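PDB 3DWO: probable outer membrane protein from Pseudomonas aeruginosa, which probably transports long-chain fatty acids or other hydrophobic compounds across the outer membrane, as a FadL-family beta-barrel channel. Local coordinates for residues A[64-78]-A[184-198]. Numbering follows the deposited sequence.
Sequences DYQGNPMTGGYQDGP and ANSPGMGGIPFPASN
Gln66 OE1 accepts from two waters, each 2.8 Å away, and both lead across to the 184-198 loop. One also donates to Pro193 O; the other donates to Asp64 OD2 and accepts from Ala196 N. Glutamine suits this spot because its chain, extended beyond CG (chi2 -178°), carries the amide out so that OE1 meets both waters and Gln66 NE2 lies 3.3 Å from Pro193 CB. Next to it, Tyr65 OH donates to Phe194 O (2.5 Å), which lies at the ring edge. Gln66 CG covers part of one face of the Tyr65 ring, and Ala184 CB comes within 3.6 Å of Tyr65 CZ. The amide of Asn185, turned 84° from the ring, packs by ND2 near Tyr65 CB, its hydrogen bond going to Ala181 O. Asp64 begins a type I turn running to Gly67; its OD1 accepts from Gln66 N, an Asx turn, and from Asn68 N through the opposite carboxylate face. Asp64 CB meets Ala196 CB at 3.6 Å, a methyl small enough to lie against the turn. A third water ties Thr71 N and OG1 to Ser197 OG. Gly73 sits at positive phi, its CA 3.5 Å from Ser197 O, where a side chain would be tight against that oxygen. Two irregular loops are thus stitched together at one barrel end, with bound detergent near Phe194, consistent with extracellular loops over a FadL-type channel mouth.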
# COMPACT_ATOMS: atom_id res chain seq x y z
N ASP A 64 -26.65 -0.99 12.79
CA ASP A 64 -26.13 -0.67 14.11
C ASP A 64 -26.11 -1.97 14.89
O ASP A 64 -26.51 -3.02 14.38
CB ASP A 64 -26.98 0.39 14.82
CG ASP A 64 -28.43 -0.03 15.02
OD1 ASP A 64 -28.73 -1.25 15.10
OD2 ASP A 64 -29.29 0.87 15.12
N TYR A 65 -25.67 -1.92 16.14
CA TYR A 65 -25.57 -3.12 16.96
C TYR A 65 -26.91 -3.82 17.23
O TYR A 65 -26.92 -4.97 17.65
CB TYR A 65 -24.87 -2.79 18.29
CG TYR A 65 -25.76 -2.14 19.34
CD1 TYR A 65 -26.42 -2.92 20.30
CD2 TYR A 65 -25.94 -0.77 19.38
CE1 TYR A 65 -27.24 -2.34 21.26
CE2 TYR A 65 -26.75 -0.17 20.34
CZ TYR A 65 -27.40 -0.96 21.27
OH TYR A 65 -28.20 -0.36 22.23
N GLN A 66 -28.02 -3.13 17.00
CA GLN A 66 -29.33 -3.73 17.23
C GLN A 66 -29.98 -4.28 15.97
O GLN A 66 -31.12 -4.72 16.00
CB GLN A 66 -30.28 -2.72 17.88
CG GLN A 66 -29.87 -2.29 19.27
CD GLN A 66 -30.86 -1.33 19.90
OE1 GLN A 66 -31.04 -0.20 19.44
NE2 GLN A 66 -31.50 -1.77 20.97
N GLY A 67 -29.25 -4.25 14.86
CA GLY A 67 -29.79 -4.75 13.61
C GLY A 67 -30.58 -3.71 12.82
O GLY A 67 -31.15 -4.02 11.77
N ASN A 68 -30.62 -2.47 13.30
CA ASN A 68 -31.34 -1.43 12.60
C ASN A 68 -30.49 -0.84 11.48
O ASN A 68 -29.27 -0.75 11.59
CB ASN A 68 -31.74 -0.29 13.54
CG ASN A 68 -32.62 -0.75 14.69
OD1 ASN A 68 -33.60 -1.47 14.48
ND2 ASN A 68 -32.29 -0.32 15.90
N PRO A 69 -31.13 -0.45 10.38
CA PRO A 69 -30.33 0.14 9.30
C PRO A 69 -29.68 1.39 9.90
O PRO A 69 -30.29 2.08 10.73
CB PRO A 69 -31.39 0.50 8.25
CG PRO A 69 -32.44 -0.56 8.46
CD PRO A 69 -32.53 -0.64 9.96
N MET A 70 -28.44 1.67 9.51
CA MET A 70 -27.77 2.85 10.03
C MET A 70 -28.46 4.09 9.50
O MET A 70 -29.04 4.06 8.41
CB MET A 70 -26.31 2.86 9.58
CG MET A 70 -25.39 1.91 10.32
SD MET A 70 -25.22 2.38 12.04
CE MET A 70 -24.48 4.02 11.87
N THR A 71 -28.41 5.17 10.27
CA THR A 71 -28.99 6.45 9.87
C THR A 71 -27.84 7.46 9.86
O THR A 71 -26.69 7.10 10.13
CB THR A 71 -30.05 6.93 10.88
OG1 THR A 71 -29.40 7.29 12.11
CG2 THR A 71 -31.08 5.84 11.15
N GLY A 72 -28.14 8.72 9.56
CA GLY A 72 -27.11 9.74 9.54
C GLY A 72 -26.93 10.43 10.88
O GLY A 72 -26.16 11.39 10.99
N GLY A 73 -27.65 9.95 11.89
CA GLY A 73 -27.55 10.54 13.21
C GLY A 73 -28.13 11.94 13.30
O GLY A 73 -29.11 12.27 12.62
N TYR A 74 -27.50 12.78 14.12
CA TYR A 74 -27.95 14.15 14.32
C TYR A 74 -26.86 15.17 13.99
O TYR A 74 -25.67 14.87 14.03
CB TYR A 74 -28.38 14.37 15.77
CG TYR A 74 -29.53 13.50 16.21
CD1 TYR A 74 -30.86 13.86 15.95
CD2 TYR A 74 -29.29 12.29 16.87
CE1 TYR A 74 -31.91 13.04 16.34
CE2 TYR A 74 -30.34 11.47 17.26
CZ TYR A 74 -31.64 11.84 16.99
OH TYR A 74 -32.67 11.01 17.35
N GLN A 75 -27.31 16.39 13.68
CA GLN A 75 -26.42 17.50 13.36
C GLN A 75 -25.41 17.68 14.49
O GLN A 75 -24.21 17.73 14.25
CB GLN A 75 -27.25 18.78 13.19
CG GLN A 75 -26.45 20.06 13.03
CD GLN A 75 -25.70 20.12 11.72
OE1 GLN A 75 -26.29 19.95 10.65
NE2 GLN A 75 -24.40 20.38 11.79
N ASP A 76 -25.91 17.76 15.73
CA ASP A 76 -25.03 17.94 16.89
C ASP A 76 -25.59 17.25 18.14
O ASP A 76 -25.65 17.85 19.22
CB ASP A 76 -24.86 19.45 17.15
CG ASP A 76 -23.70 19.76 18.08
OD1 ASP A 76 -23.51 20.96 18.39
OD2 ASP A 76 -22.96 18.84 18.49
N GLY A 77 -26.02 16.00 18.00
CA GLY A 77 -26.56 15.27 19.13
C GLY A 77 -28.07 15.33 19.24
O GLY A 77 -28.72 16.07 18.49
N PRO A 78 -28.67 14.57 20.17
CA PRO A 78 -30.13 14.54 20.37
C PRO A 78 -30.71 15.95 20.44
O PRO A 78 -30.10 16.86 21.01
CB PRO A 78 -30.28 13.80 21.69
CG PRO A 78 -29.10 12.88 21.70
CD PRO A 78 -27.98 13.75 21.18
N ALA A 184 -23.41 -0.05 25.44
CA ALA A 184 -24.45 -1.07 25.36
C ALA A 184 -23.89 -2.48 25.22
O ALA A 184 -24.49 -3.44 25.71
CB ALA A 184 -25.38 -0.76 24.19
N ASN A 185 -22.74 -2.61 24.55
CA ASN A 185 -22.08 -3.90 24.33
C ASN A 185 -20.95 -4.19 25.31
O ASN A 185 -20.33 -5.25 25.25
CB ASN A 185 -21.49 -3.95 22.91
CG ASN A 185 -22.56 -4.01 21.82
OD1 ASN A 185 -23.22 -5.03 21.66
ND2 ASN A 185 -22.73 -2.92 21.10
N SER A 186 -20.69 -3.26 26.22
CA SER A 186 -19.59 -3.41 27.17
C SER A 186 -19.79 -4.39 28.32
O SER A 186 -20.91 -4.69 28.71
CB SER A 186 -19.25 -2.05 27.77
OG SER A 186 -20.28 -1.63 28.65
N PRO A 187 -18.69 -4.88 28.91
CA PRO A 187 -18.81 -5.81 30.03
C PRO A 187 -19.09 -5.09 31.35
O PRO A 187 -19.40 -5.73 32.35
CB PRO A 187 -17.46 -6.52 30.03
CG PRO A 187 -16.53 -5.45 29.58
CD PRO A 187 -17.30 -4.83 28.41
N GLY A 188 -19.02 -3.76 31.34
CA GLY A 188 -19.26 -3.00 32.56
C GLY A 188 -20.40 -1.99 32.54
O GLY A 188 -20.85 -1.52 33.59
N MET A 189 -20.89 -1.66 31.35
CA MET A 189 -21.97 -0.68 31.23
C MET A 189 -23.13 -1.15 30.37
O MET A 189 -23.93 -0.33 29.92
CB MET A 189 -21.43 0.62 30.63
CG MET A 189 -20.97 1.65 31.64
SD MET A 189 -20.91 3.28 30.85
CE MET A 189 -22.64 3.78 30.95
N GLY A 190 -23.23 -2.45 30.14
CA GLY A 190 -24.32 -2.97 29.33
C GLY A 190 -25.61 -3.02 30.11
O GLY A 190 -25.67 -2.57 31.25
N GLY A 191 -26.66 -3.56 29.50
CA GLY A 191 -27.94 -3.66 30.18
C GLY A 191 -29.02 -2.79 29.55
O GLY A 191 -30.16 -3.23 29.37
N ILE A 192 -28.67 -1.55 29.22
CA ILE A 192 -29.61 -0.62 28.61
C ILE A 192 -29.32 -0.45 27.13
O ILE A 192 -28.24 -0.00 26.74
CB ILE A 192 -29.54 0.76 29.29
CG1 ILE A 192 -29.83 0.61 30.79
CG2 ILE A 192 -30.52 1.73 28.63
CD1 ILE A 192 -29.62 1.88 31.57
N PRO A 193 -30.29 -0.79 26.26
CA PRO A 193 -30.09 -0.66 24.82
C PRO A 193 -30.08 0.79 24.35
O PRO A 193 -31.04 1.24 23.73
CB PRO A 193 -31.27 -1.44 24.25
CG PRO A 193 -32.36 -1.09 25.23
CD PRO A 193 -31.65 -1.27 26.56
N PHE A 194 -29.01 1.52 24.65
CA PHE A 194 -28.91 2.91 24.22
C PHE A 194 -29.09 2.98 22.70
O PHE A 194 -28.59 2.13 21.97
CB PHE A 194 -27.54 3.49 24.58
CG PHE A 194 -27.19 3.39 26.03
CD1 PHE A 194 -27.96 4.04 26.99
CD2 PHE A 194 -26.09 2.65 26.44
CE1 PHE A 194 -27.63 3.96 28.35
CE2 PHE A 194 -25.75 2.56 27.79
CZ PHE A 194 -26.52 3.21 28.75
N PRO A 195 -29.81 4.00 22.21
CA PRO A 195 -29.99 4.10 20.76
C PRO A 195 -28.67 4.48 20.07
O PRO A 195 -27.84 5.19 20.64
CB PRO A 195 -31.06 5.18 20.62
CG PRO A 195 -30.76 6.08 21.76
CD PRO A 195 -30.48 5.12 22.90
N ALA A 196 -28.48 3.99 18.85
CA ALA A 196 -27.26 4.28 18.12
C ALA A 196 -27.29 5.66 17.46
O ALA A 196 -28.35 6.24 17.24
CB ALA A 196 -27.02 3.21 17.06
N SER A 197 -26.10 6.16 17.14
CA SER A 197 -25.93 7.44 16.47
C SER A 197 -26.42 8.70 17.19
O SER A 197 -26.70 9.71 16.55
CB SER A 197 -26.55 7.36 15.07
OG SER A 197 -25.87 6.39 14.29
N ASN A 198 -26.54 8.63 18.52
CA ASN A 198 -26.92 9.80 19.30
C ASN A 198 -25.61 10.44 19.69
O ASN A 198 -25.41 11.64 19.51
CB ASN A 198 -27.72 9.40 20.54
CG ASN A 198 -29.17 9.15 20.22
OD1 ASN A 198 -29.49 8.36 19.34
ND2 ASN A 198 -30.05 9.83 20.93
O HOH W 1 -29.78 1.76 17.80
O HOH W 2 -32.28 1.45 21.39
O HOH W 3 -27.84 5.02 12.86
O HOH W 4 -25.40 11.84 15.68